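Local coordinates for cytosolic IMP-GMP specific 5'-nucleotidase (PDB 4OHF), which probably hydrolyses the 5'-phosphate of purine nucleoside monophosphates such as IMP and GMP, as a magnesium-binding nucleotidase of the HAD superfamily, at residues N254-V260 / V278-N283. Coordinates in Å, arbitrary orientation, origin at the centre of the assembly. Residue numbers count along the deposited sequence, not the author numbering.
Sequences NLRFLSV and VYQGGN
Leu258 and Gln280 form the hydrogen-bonded pair, Leu258 N to Gln280 O 3.0 Å and Gln280 N to Leu258 O 2.9 Å; Val260 N donates to Val278 O (3.1 Å). Beyond the strands, Gly282 N donates to Arg256 O (3.0 Å) and the side-chain amide Asn283 ND2 to Leu255 O (2.9 Å). Asn283 suits this junction: its chi1 p amide also offers OD1 to Lys286 N, as N-cap of helix 284-290. Strands 257-260 and 278-281 run antiparallel, their axes 4.5 Å apart at 145°, with Ser259 facing Tyr279, and Phe257 Gly281, in non-hydrogen-bonded pairs. The two strands belong to the antiparallel edge of the HAD-type Rossmann-like sheet, where strand 277-281 also pairs in parallel with strand 240-243. Positive phi favours glycine at Gly281 (phi 68°, psi -132°), where a CB would strike Arg256 O; at Gly282 (91°, -178°) one would jam against the preceding carbonyl O and hit the Phe257 ring, whose face covers Gly282 CA in a CH-pi contact. Phe257 CD1 also lies 4.0 Å from Tyr279 CB. Beta-branched Val260 packs CB against Val278 CG1 (3.8 Å), while Leu258 and Gln280 share the face that meets Leu258 of the second subunit, whose Asn269 hydrogen-bonds Gln280 OE1.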
loop_
_atom_site.group_PDB
_atom_site.type_symbol
_atom_site.label_atom_id
_atom_site.label_comp_id
_atom_site.label_asym_id
_atom_site.label_seq_id
_atom_site.Cartn_x
_atom_site.Cartn_y
_atom_site.Cartn_z
ATOM N N ASN B 254 12.087 16.860 5.081
ATOM C CA ASN B 254 13.403 17.486 4.963
ATOM C C ASN B 254 13.343 18.920 4.426
ATOM O O ASN B 254 14.271 19.385 3.756
ATOM C CB ASN B 254 14.287 16.644 4.057
ATOM C CG ASN B 254 13.721 16.529 2.657
ATOM O OD1 ASN B 254 14.338 15.933 1.776
ATOM N ND2 ASN B 254 12.539 17.108 2.441
ATOM N N LEU B 255 12.244 19.608 4.710
ATOM C CA LEU B 255 12.063 20.982 4.280
ATOM C C LEU B 255 13.179 21.837 4.904
ATOM O O LEU B 255 13.625 21.573 6.017
ATOM C CB LEU B 255 10.667 21.437 4.715
ATOM C CG LEU B 255 9.617 20.411 4.248
ATOM C CD1 LEU B 255 8.222 20.808 4.690
ATOM C CD2 LEU B 255 9.679 20.285 2.715
ATOM N N ARG B 256 13.644 22.852 4.188
ATOM C CA ARG B 256 14.735 23.670 4.703
ATOM C C ARG B 256 14.366 24.798 5.661
ATOM O O ARG B 256 13.225 25.261 5.712
ATOM C CB ARG B 256 15.569 24.245 3.541
ATOM C CG ARG B 256 14.803 25.122 2.525
ATOM C CD ARG B 256 15.749 26.089 1.761
ATOM N NE ARG B 256 16.930 25.422 1.197
ATOM C CZ ARG B 256 16.892 24.478 0.253
ATOM N NH1 ARG B 256 18.022 23.934 -0.188
ATOM N NH2 ARG B 256 15.727 24.078 -0.257
ATOM N N PHE B 257 15.360 25.214 6.435
ATOM C CA PHE B 257 15.220 26.300 7.386
ATOM C C PHE B 257 15.413 27.620 6.645
ATOM O O PHE B 257 16.067 27.679 5.602
ATOM C CB PHE B 257 16.298 26.212 8.467
ATOM C CG PHE B 257 15.944 25.321 9.622
ATOM C CD1 PHE B 257 15.018 25.733 10.580
ATOM C CD2 PHE B 257 16.556 24.082 9.771
ATOM C CE1 PHE B 257 14.713 24.933 11.669
ATOM C CE2 PHE B 257 16.252 23.270 10.862
ATOM C CZ PHE B 257 15.328 23.701 11.813
ATOM N N LEU B 258 14.831 28.675 7.194
ATOM C CA LEU B 258 14.954 30.012 6.639
ATOM C C LEU B 258 15.262 30.893 7.838
ATOM O O LEU B 258 14.625 30.786 8.879
ATOM C CB LEU B 258 13.648 30.445 5.962
ATOM C CG LEU B 258 13.369 29.776 4.607
ATOM C CD1 LEU B 258 12.012 30.186 4.070
ATOM C CD2 LEU B 258 14.455 30.184 3.629
ATOM N N SER B 259 16.265 31.743 7.714
ATOM C CA SER B 259 16.624 32.604 8.828
ATOM C C SER B 259 15.749 33.847 8.813
ATOM O O SER B 259 15.614 34.501 7.779
ATOM C CB SER B 259 18.094 32.988 8.732
ATOM O OG SER B 259 18.472 33.747 9.859
ATOM N N VAL B 260 15.145 34.170 9.952
ATOM C CA VAL B 260 14.276 35.333 10.020
ATOM C C VAL B 260 14.921 36.505 10.726
ATOM O O VAL B 260 15.459 36.356 11.827
ATOM C CB VAL B 260 12.948 35.019 10.756
ATOM C CG1 VAL B 260 11.982 36.183 10.603
ATOM C CG2 VAL B 260 12.335 33.752 10.217
ATOM N N VAL B 278 15.622 33.348 15.431
ATOM C CA VAL B 278 14.309 33.057 14.885
ATOM C C VAL B 278 14.457 32.422 13.505
ATOM O O VAL B 278 15.357 32.788 12.758
ATOM C CB VAL B 278 13.483 34.338 14.768
ATOM C CG1 VAL B 278 12.074 33.997 14.316
ATOM C CG2 VAL B 278 13.471 35.064 16.101
ATOM N N TYR B 279 13.580 31.469 13.184
ATOM C CA TYR B 279 13.605 30.790 11.898
ATOM C C TYR B 279 12.194 30.473 11.399
ATOM O O TYR B 279 11.200 30.680 12.107
ATOM C CB TYR B 279 14.388 29.468 11.985
ATOM C CG TYR B 279 15.879 29.610 12.210
ATOM C CD1 TYR B 279 16.400 29.796 13.498
ATOM C CD2 TYR B 279 16.771 29.577 11.136
ATOM C CE1 TYR B 279 17.772 29.940 13.710
ATOM C CE2 TYR B 279 18.146 29.725 11.332
ATOM C CZ TYR B 279 18.643 29.905 12.623
ATOM O OH TYR B 279 20.006 30.032 12.834
ATOM N N GLN B 280 12.123 29.973 10.166
ATOM C CA GLN B 280 10.859 29.574 9.554
ATOM C C GLN B 280 11.092 28.206 8.909
ATOM O O GLN B 280 12.182 27.949 8.391
ATOM C CB GLN B 280 10.423 30.597 8.496
ATOM C CG GLN B 280 9.132 30.221 7.793
ATOM C CD GLN B 280 8.558 31.349 6.971
ATOM O OE1 GLN B 280 8.146 32.370 7.516
ATOM N NE2 GLN B 280 8.520 31.171 5.657
ATOM N N GLY B 281 10.083 27.334 8.958
ATOM C CA GLY B 281 10.214 26.000 8.384
ATOM C C GLY B 281 11.188 25.088 9.129
ATOM O O GLY B 281 11.137 24.974 10.363
ATOM N N GLY B 282 12.078 24.435 8.384
ATOM C CA GLY B 282 13.061 23.556 9.001
ATOM C C GLY B 282 12.635 22.098 9.129
ATOM O O GLY B 282 11.547 21.689 8.696
ATOM N N ASN B 283 13.509 21.299 9.728
ATOM C CA ASN B 283 13.228 19.887 9.932
ATOM C C ASN B 283 14.025 19.417 11.140
ATOM O O ASN B 283 15.142 19.888 11.380
ATOM C CB ASN B 283 13.575 19.063 8.668
ATOM C CG ASN B 283 15.070 19.038 8.353
ATOM O OD1 ASN B 283 15.865 18.426 9.068
ATOM N ND2 ASN B 283 15.454 19.707 7.277
HETATM O O HOH W 1 10.797 19.055 7.116
HETATM O O HOH W 2 18.155 33.356 13.013
#